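Local coordinates for protein beta-hexosaminidase (Neisseria gonorrhoeae, PDB 6JTJ) that probably cleaves terminal beta-1,4-linked N-acetylglucosamine from peptide-linked peptidoglycan fragments during recycling of the cell wall, at residues C[73-78]-C[103-108]; C[116-121]-C[152-157]. All blocks are in the same frame, centred on the assembly; numbering follows the deposited sequence.

Interaction 1: C[73-78]-C[103-108]. With NAG (2-acetamido-2-deoxy-beta-D-glucopyranose), chain I.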
ATOM      1  N   ILE C  73      13.804  -4.384  14.627  1.00 27.52           N
ATOM      2  CA  ILE C  73      13.615  -3.735  13.340  1.00 26.87           C
ATOM      3  C   ILE C  73      13.548  -2.239  13.592  1.00 27.44           C
ATOM      4  O   ILE C  73      12.831  -1.792  14.487  1.00 26.46           O
ATOM      5  CB  ILE C  73      12.356  -4.237  12.569  1.00 26.77           C
ATOM      6  CG1 ILE C  73      12.127  -3.444  11.280  1.00 27.33           C
ATOM      7  CG2 ILE C  73      11.094  -4.120  13.411  1.00 27.44           C
ATOM      8  CD1 ILE C  73      11.057  -4.065  10.397  1.00 29.15           C
ATOM      9  N   LEU C  74      14.284  -1.480  12.787  1.00 26.71           N
ATOM     10  CA  LEU C  74      14.278  -0.032  12.877  1.00 30.04           C
ATOM     11  C   LEU C  74      13.445   0.607  11.773  1.00 30.53           C
ATOM     12  O   LEU C  74      13.196   0.006  10.721  1.00 26.88           O
ATOM     13  CB  LEU C  74      15.703   0.511  12.804  1.00 30.33           C
ATOM     14  CG  LEU C  74      16.639   0.045  13.929  1.00 32.80           C
ATOM     15  CD1 LEU C  74      18.048   0.544  13.681  1.00 33.23           C
ATOM     16  CD2 LEU C  74      16.145   0.515  15.294  1.00 35.22           C
ATOM     17  N   PHE C  75      13.010   1.833  12.048  1.00 30.54           N
ATOM     18  CA  PHE C  75      12.162   2.603  11.156  1.00 31.89           C
ATOM     19  C   PHE C  75      12.699   4.022  11.071  1.00 33.99           C
ATOM     20  O   PHE C  75      13.659   4.369  11.758  1.00 30.93           O
ATOM     21  CB  PHE C  75      10.730   2.615  11.683  1.00 32.06           C
ATOM     22  CG  PHE C  75      10.082   1.266  11.676  1.00 31.68           C
ATOM     23  CD1 PHE C  75       9.563   0.745  10.513  1.00 29.98           C
ATOM     24  CD2 PHE C  75      10.013   0.510  12.835  1.00 32.60           C
ATOM     25  CE1 PHE C  75       8.964  -0.488  10.503  1.00 30.81           C
ATOM     26  CE2 PHE C  75       9.425  -0.732  12.833  1.00 32.33           C
ATOM     27  CZ  PHE C  75       8.890  -1.228  11.662  1.00 31.93           C
ATOM     28  N   ARG C  76      12.063   4.853  10.245  1.00 36.98           N
ATOM     29  CA  ARG C  76      12.513   6.225  10.069  1.00 35.81           C
ATOM     30  C   ARG C  76      12.503   7.023  11.386  1.00 35.27           C
ATOM     31  O   ARG C  76      13.345   7.869  11.582  1.00 32.55           O
ATOM     32  CB  ARG C  76      11.685   6.952   9.013  1.00 35.41           C
ATOM     33  CG  ARG C  76      12.194   8.356   8.704  1.00 33.28           C
ATOM     34  CD  ARG C  76      11.573   8.948   7.456  1.00 33.42           C
ATOM     35  NE  ARG C  76      12.039   8.289   6.233  1.00 30.02           N
ATOM     36  CZ  ARG C  76      11.594   8.570   5.009  1.00 30.56           C
ATOM     37  NH1 ARG C  76      10.685   9.527   4.820  1.00 29.81           N
ATOM     38  NH2 ARG C  76      12.049   7.891   3.958  1.00 29.21           N
ATOM     39  N   ARG C  77      11.549   6.741  12.268  1.00 37.09           N
ATOM     40  CA  ARG C  77      11.456   7.430  13.564  1.00 39.19           C
ATOM     41  C   ARG C  77      12.657   7.162  14.472  1.00 41.65           C
ATOM     42  O   ARG C  77      12.855   7.864  15.460  1.00 47.34           O
ATOM     43  CB  ARG C  77      10.183   7.020  14.314  1.00 36.99           C
ATOM     44  CG  ARG C  77      10.158   5.565  14.738  1.00 35.62           C
ATOM     45  CD  ARG C  77       8.968   5.263  15.622  1.00 35.14           C
ATOM     46  NE  ARG C  77       9.149   3.957  16.251  1.00 34.29           N
ATOM     47  CZ  ARG C  77       8.671   2.813  15.777  1.00 35.15           C
ATOM     48  NH1 ARG C  77       7.934   2.784  14.669  1.00 33.59           N
ATOM     49  NH2 ARG C  77       8.906   1.683  16.430  1.00 34.81           N
ATOM     50  N   ASN C  78      13.449   6.149  14.137  1.00 41.40           N
ATOM     51  CA  ASN C  78      14.654   5.835  14.889  1.00 38.62           C
ATOM     52  C   ASN C  78      15.890   6.489  14.295  1.00 39.47           C
ATOM     53  O   ASN C  78      17.004   6.228  14.754  1.00 37.61           O
ATOM     54  CB  ASN C  78      14.870   4.326  14.931  1.00 35.49           C
ATOM     55  CG  ASN C  78      13.672   3.583  15.440  1.00 35.95           C
ATOM     56  OD1 ASN C  78      13.129   2.717  14.754  1.00 36.95           O
ATOM     57  ND2 ASN C  78      13.234   3.910  16.656  1.00 36.10           N
ATOM     58  N   ALA C 103      17.560  -5.121  11.869  1.00 25.75           N
ATOM     59  CA  ALA C 103      17.120  -5.044  10.480  1.00 25.63           C
ATOM     60  C   ALA C 103      16.396  -3.748  10.170  1.00 24.58           C
ATOM     61  O   ALA C 103      16.003  -3.004  11.070  1.00 24.99           O
ATOM     62  CB  ALA C 103      16.226  -6.226  10.150  1.00 25.12           C
ATOM     63  N   VAL C 104      16.273  -3.475   8.873  1.00 25.78           N
ATOM     64  CA  VAL C 104      15.554  -2.303   8.362  1.00 26.42           C
ATOM     65  C   VAL C 104      15.028  -2.599   6.949  1.00 26.06           C
ATOM     66  O   VAL C 104      15.536  -3.482   6.258  1.00 25.58           O
ATOM     67  CB  VAL C 104      16.471  -1.062   8.333  1.00 26.92           C
ATOM     68  CG1 VAL C 104      17.525  -1.183   7.237  1.00 27.04           C
ATOM     69  CG2 VAL C 104      15.672   0.219   8.164  1.00 27.17           C
ATOM     70  N   ASP C 105      13.982  -1.888   6.557  1.00 26.83           N
ATOM     71  CA  ASP C 105      13.445  -1.936   5.203  1.00 26.22           C
ATOM     72  C   ASP C 105      14.137  -0.902   4.309  1.00 26.55           C
ATOM     73  O   ASP C 105      13.672   0.238   4.198  1.00 26.12           O
ATOM     74  CB  ASP C 105      11.925  -1.669   5.215  1.00 26.72           C
ATOM     75  CG  ASP C 105      11.135  -2.740   5.956  1.00 26.74           C
ATOM     76  OD1 ASP C 105      11.216  -3.910   5.536  1.00 30.37           O
ATOM     77  OD2 ASP C 105      10.402  -2.414   6.918  1.00 26.28           O
ATOM     78  N   HIS C 106      15.259  -1.295   3.698  1.00 26.16           N
ATOM     79  CA  HIS C 106      15.848  -0.533   2.597  1.00 25.84           C
ATOM     80  C   HIS C 106      15.711  -1.338   1.331  1.00 25.85           C
ATOM     81  O   HIS C 106      16.512  -2.231   1.062  1.00 27.95           O
ATOM     82  CB  HIS C 106      17.320  -0.188   2.841  1.00 25.93           C
ATOM     83  CG  HIS C 106      17.522   1.106   3.567  1.00 24.97           C
ATOM     84  ND1 HIS C 106      18.645   1.884   3.404  1.00 24.96           N
ATOM     85  CD2 HIS C 106      16.744   1.755   4.458  1.00 24.62           C
ATOM     86  CE1 HIS C 106      18.542   2.967   4.151  1.00 25.45           C
ATOM     87  NE2 HIS C 106      17.402   2.909   4.808  1.00 25.85           N
ATOM     88  N   GLU C 107      14.671  -1.026   0.570  1.00 23.73           N
ATOM     89  CA  GLU C 107      14.459  -1.623  -0.738  1.00 21.92           C
ATOM     90  C   GLU C 107      14.975  -0.689  -1.812  1.00 22.37           C
ATOM     91  O   GLU C 107      15.640  -1.122  -2.749  1.00 20.88           O
ATOM     92  CB  GLU C 107      12.974  -1.855  -0.989  1.00 21.33           C
ATOM     93  CG  GLU C 107      12.346  -2.923  -0.118  1.00 20.75           C
ATOM     94  CD  GLU C 107      10.837  -3.010  -0.282  1.00 20.33           C
ATOM     95  OE1 GLU C 107      10.311  -2.596  -1.337  1.00 21.35           O
ATOM     96  OE2 GLU C 107      10.182  -3.500   0.648  1.00 19.45           O
ATOM     97  N   GLY C 108      14.600   0.580  -1.694  1.00 22.04           N
ATOM     98  CA  GLY C 108      14.807   1.545  -2.743  1.00 22.13           C
ATOM     99  C   GLY C 108      13.530   2.308  -3.078  1.00 22.58           C
ATOM    100  O   GLY C 108      12.422   1.863  -2.800  1.00 21.52           O
TER
HETATM  101  C1  NAG I 401       5.074  -5.318   5.640  1.00 49.64           C
HETATM  102  C2  NAG I 401       5.599  -4.967   4.240  1.00 48.63           C
HETATM  103  C3  NAG I 401       6.968  -5.569   4.026  1.00 47.41           C
HETATM  104  C4  NAG I 401       7.906  -5.216   5.178  1.00 47.08           C
HETATM  105  C5  NAG I 401       7.352  -5.699   6.504  1.00 46.56           C
HETATM  106  C6  NAG I 401       8.195  -5.183   7.674  1.00 46.47           C
HETATM  107  C7  NAG I 401       4.332  -4.807   2.088  1.00 55.58           C
HETATM  108  C8  NAG I 401       4.807  -3.419   1.980  1.00 55.02           C
HETATM  109  N2  NAG I 401       4.743  -5.452   3.186  1.00 50.48           N
HETATM  110  O1  NAG I 401       4.080  -4.395   6.042  1.00 48.37           O
HETATM  111  O3  NAG I 401       7.471  -5.115   2.789  1.00 41.73           O
HETATM  112  O4  NAG I 401       9.195  -5.736   4.976  1.00 39.15           O
HETATM  113  O5  NAG I 401       6.046  -5.188   6.667  1.00 49.95           O
HETATM  114  O6  NAG I 401       8.185  -3.769   7.788  1.00 41.56           O
HETATM  115  O7  NAG I 401       3.576  -5.286   1.225  1.00 51.89           O
HETATM  116  O   HOH W   1      12.106  -0.623   8.165  1.00 18.81           O

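Interaction 2: C[116-121]-C[152-157]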
ATOM      1  N   GLU C 116      18.834  10.999   5.022  1.00 41.61           N
ATOM      2  CA  GLU C 116      19.938  11.952   5.172  1.00 47.44           C
ATOM      3  C   GLU C 116      21.257  11.250   5.469  1.00 43.95           C
ATOM      4  O   GLU C 116      21.354  10.473   6.407  1.00 46.17           O
ATOM      5  CB  GLU C 116      19.635  12.972   6.268  1.00 54.89           C
ATOM      6  CG  GLU C 116      20.657  14.107   6.337  1.00 62.92           C
ATOM      7  CD  GLU C 116      20.559  14.951   7.599  1.00 69.35           C
ATOM      8  OE1 GLU C 116      20.949  16.150   7.570  1.00 76.36           O
ATOM      9  OE2 GLU C 116      20.119  14.417   8.637  1.00 72.40           O
ATOM     10  N   GLY C 117      22.264  11.511   4.641  1.00 41.28           N
ATOM     11  CA  GLY C 117      23.577  10.904   4.803  1.00 40.84           C
ATOM     12  C   GLY C 117      23.736   9.588   4.069  1.00 41.52           C
ATOM     13  O   GLY C 117      24.825   9.009   4.069  1.00 37.74           O
ATOM     14  N   PHE C 118      22.666   9.121   3.414  1.00 37.71           N
ATOM     15  CA  PHE C 118      22.700   7.881   2.634  1.00 34.49           C
ATOM     16  C   PHE C 118      22.573   8.226   1.171  1.00 32.79           C
ATOM     17  O   PHE C 118      21.963   9.233   0.818  1.00 38.71           O
ATOM     18  CB  PHE C 118      21.531   6.949   3.057  1.00 32.74           C
ATOM     19  CG  PHE C 118      21.781   6.204   4.335  1.00 29.53           C
ATOM     20  CD1 PHE C 118      21.587   6.811   5.559  1.00 28.56           C
ATOM     21  CD2 PHE C 118      22.203   4.877   4.307  1.00 30.19           C
ATOM     22  CE1 PHE C 118      21.839   6.130   6.736  1.00 28.29           C
ATOM     23  CE2 PHE C 118      22.444   4.179   5.482  1.00 30.41           C
ATOM     24  CZ  PHE C 118      22.269   4.806   6.698  1.00 29.27           C
ATOM     25  N   THR C 119      23.105   7.382   0.304  1.00 31.43           N
ATOM     26  CA  THR C 119      22.797   7.466  -1.108  1.00 32.17           C
ATOM     27  C   THR C 119      21.311   7.157  -1.281  1.00 34.01           C
ATOM     28  O   THR C 119      20.812   6.205  -0.687  1.00 29.00           O
ATOM     29  CB  THR C 119      23.566   6.428  -1.909  1.00 34.24           C
ATOM     30  OG1 THR C 119      24.945   6.615  -1.660  1.00 38.24           O
ATOM     31  CG2 THR C 119      23.310   6.553  -3.398  1.00 32.20           C
ATOM     32  N   ARG C 120      20.614   7.973  -2.081  1.00 33.37           N
ATOM     33  CA  ARG C 120      19.215   7.714  -2.398  1.00 31.93           C
ATOM     34  C   ARG C 120      19.139   6.547  -3.363  1.00 28.11           C
ATOM     35  O   ARG C 120      19.781   6.549  -4.397  1.00 34.07           O
ATOM     36  CB  ARG C 120      18.555   8.957  -2.997  1.00 32.51           C
ATOM     37  CG  ARG C 120      17.036   8.880  -3.049  1.00 32.95           C
ATOM     38  CD  ARG C 120      16.424   9.066  -1.671  1.00 32.49           C
ATOM     39  NE  ARG C 120      14.964   9.098  -1.736  1.00 35.25           N
ATOM     40  CZ  ARG C 120      14.160   8.036  -1.764  1.00 35.34           C
ATOM     41  NH1 ARG C 120      14.654   6.801  -1.718  1.00 37.20           N
ATOM     42  NH2 ARG C 120      12.841   8.214  -1.840  1.00 33.99           N
ATOM     43  N   LEU C 121      18.358   5.536  -3.016  1.00 26.93           N
ATOM     44  CA  LEU C 121      18.288   4.308  -3.799  1.00 26.05           C
ATOM     45  C   LEU C 121      17.136   4.358  -4.797  1.00 24.89           C
ATOM     46  O   LEU C 121      16.068   4.881  -4.479  1.00 26.25           O
ATOM     47  CB  LEU C 121      18.098   3.109  -2.874  1.00 24.99           C
ATOM     48  CG  LEU C 121      19.195   2.890  -1.836  1.00 25.93           C
ATOM     49  CD1 LEU C 121      18.695   1.969  -0.739  1.00 26.98           C
ATOM     50  CD2 LEU C 121      20.453   2.332  -2.471  1.00 27.17           C
ATOM     51  N   THR C 152      26.354  -1.741   2.137  1.00 29.48           N
ATOM     52  CA  THR C 152      27.568  -1.197   2.748  1.00 30.89           C
ATOM     53  C   THR C 152      27.259   0.002   3.641  1.00 34.68           C
ATOM     54  O   THR C 152      27.753   0.089   4.754  1.00 34.37           O
ATOM     55  CB  THR C 152      28.623  -0.817   1.699  1.00 30.89           C
ATOM     56  OG1 THR C 152      28.928  -1.948   0.871  1.00 29.72           O
ATOM     57  CG2 THR C 152      29.908  -0.355   2.391  1.00 34.10           C
ATOM     58  N   GLU C 153      26.422   0.916   3.169  1.00 36.14           N
ATOM     59  CA  GLU C 153      26.125   2.100   3.945  1.00 34.06           C
ATOM     60  C   GLU C 153      25.410   1.726   5.226  1.00 37.95           C
ATOM     61  O   GLU C 153      25.604   2.376   6.262  1.00 34.83           O
ATOM     62  CB  GLU C 153      25.307   3.101   3.115  1.00 37.65           C
ATOM     63  CG  GLU C 153      26.097   3.679   1.956  1.00 39.69           C
ATOM     64  CD  GLU C 153      25.347   4.727   1.144  1.00 44.72           C
ATOM     65  OE1 GLU C 153      24.168   5.002   1.403  1.00 43.73           O
ATOM     66  OE2 GLU C 153      25.943   5.280   0.207  1.00 50.09           O
ATOM     67  N   LEU C 154      24.559   0.699   5.165  1.00 36.94           N
ATOM     68  CA  LEU C 154      23.853   0.266   6.364  1.00 37.52           C
ATOM     69  C   LEU C 154      24.791  -0.480   7.295  1.00 34.90           C
ATOM     70  O   LEU C 154      24.717  -0.313   8.511  1.00 31.84           O
ATOM     71  CB  LEU C 154      22.659  -0.622   6.014  1.00 38.30           C
ATOM     72  CG  LEU C 154      21.444   0.053   5.396  1.00 39.24           C
ATOM     73  CD1 LEU C 154      20.506  -1.024   4.876  1.00 40.73           C
ATOM     74  CD2 LEU C 154      20.738   0.939   6.407  1.00 39.90           C
ATOM     75  N   SER C 155      25.675  -1.284   6.720  1.00 34.83           N
ATOM     76  CA  SER C 155      26.639  -2.040   7.510  1.00 39.53           C
ATOM     77  C   SER C 155      27.538  -1.117   8.345  1.00 39.60           C
ATOM     78  O   SER C 155      27.863  -1.426   9.481  1.00 34.68           O
ATOM     79  CB  SER C 155      27.491  -2.924   6.605  1.00 40.11           C
ATOM     80  OG  SER C 155      26.706  -3.892   5.949  1.00 43.28           O
ATOM     81  N   ALA C 156      27.878   0.041   7.780  1.00 41.12           N
ATOM     82  CA  ALA C 156      28.663   1.053   8.492  1.00 39.46           C
ATOM     83  C   ALA C 156      27.982   1.563   9.735  1.00 42.35           C
ATOM     84  O   ALA C 156      28.656   2.122  10.604  1.00 42.01           O
ATOM     85  CB  ALA C 156      28.964   2.221   7.580  1.00 40.50           C
ATOM     86  N   CYS C 157      26.659   1.429   9.801  1.00 36.64           N
ATOM     87  CA  CYS C 157      25.928   1.962  10.913  1.00 36.80           C
ATOM     88  C   CYS C 157      25.556   0.895  11.909  1.00 37.06           C
ATOM     89  O   CYS C 157      24.862   1.181  12.867  1.00 39.02           O
ATOM     90  CB  CYS C 157      24.692   2.679  10.411  1.00 39.00           C
ATOM     91  SG  CYS C 157      25.077   4.092   9.338  1.00 43.95           S
TER

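Interaction 1: C[73-78]-C[103-108]
I73 and D105 converge on the same hydroxymethyl group of the bound N-acetylglucosamine. The I73 chain is extended (chi1 175°, chi2 170°), which brings CD1 to 3.9 Å from D105 OD2 and equally near NAG O6. D105 meets the sugar with both carboxylate oxygens: OD1 accepts from NAG O4 at 2.8 Å, and OD2 from NAG O6 at 2.7 Å. The carboxylate thus bridges the O4 and O6 hydroxyls. F75 joins from beside it, the edge of its ring turned to O6 and its CE1 4.3 Å from D105 OD2.

Behind these side chains, strands 69-74 and 101-108 run parallel, as expected of a beta-alpha-beta crossover through helix 82-94 in the barrel of a family 3 glycosidase. L74 N bonds to A103 O at 2.9 Å, nearly straight, and the methyl V104 CG2 packs on L74 O. Where the strands part, a water takes over: it donates to L74 O and to D105 OD2, and accepts from D105 N at 2.8 Å. A salt bridge from R113 also reaches OD2, while E107 is tied to K210 and R180.

OD2 is therefore gripped by sugar, water and arginine together, which should fix the rotation of the carboxylate. Two acceptors set against O4 and O6 suit a terminal, non-reducing sugar, since a further residue linked at O4 would leave no hydroxyl there to donate.

Interaction 2: C[116-121]-C[152-157]
T119 holds the carboxylate of E153 with two donors from one residue. Its backbone N gives a hydrogen bond to E153 OE1 (2.8 Å, angle at the hydrogen 154°), and its hydroxyl OG1 donates to E153 OE2 across a short 2.5 Å. Each oxygen uses its syn lone pair, on the side facing the other oxygen, so the two bonds form a two-pronged grip. The threonine and glutamate side chains cross at about a right angle.

F118 runs alongside E153 in the reverse sense, its ring plane turned 60° from that of the carboxylate. Its CD2 lies 3.5 Å from E153 OE1 and 3.8 Å from E153 CB, while the outer part of the ring goes on to L154 and C157. There CE2 touches the methyl CD2 of L154 at 3.8 Å, and CZ approaches C157 SG at 3.9 Å. The sulfur sits oblique to the ring in a Cys sulfur-aromatic contact, with SG 5.1 Å from the F118 centroid.

Further out, E153 can reach the loop because its chain is extended beyond CG, standing off helix 136-155. Q375 from helix 369-382 adds a hydrogen bond to OE2, and T119 packs on that same helix. I82 of helix 82-94 touches both F118 and C157. Q112 bonds to T119 O and to L121 N, pinning the loop that follows strand 111-112.

Three donors thus gather round a buried carboxylate, and together they probably favour its ionised form. A polar clamp next to an apolar ring contact anchors the 116-121 loop to the C-terminal part of helix 136-155.

In the fold
Interaction 1 faces the sugar and interaction 2 lies behind it, their centres 11 Å apart. They touch directly through strand 101-108. L154 makes two of the touches: its CD1 lies 3.8 Å from V104 CG1, and its CD2 3.7 Å from H106 CE1. The same H106 CE1 comes to 4.1 Å from F118 CD2. A second seam brings L121 CB to 3.6 Å from G108 CA. The side chain of L154 is about 12 Å from the bound N-acetylglucosamine; interaction 2 joins loop 116-121 to helix 136-155 behind the strand whose D105 binds the sugar.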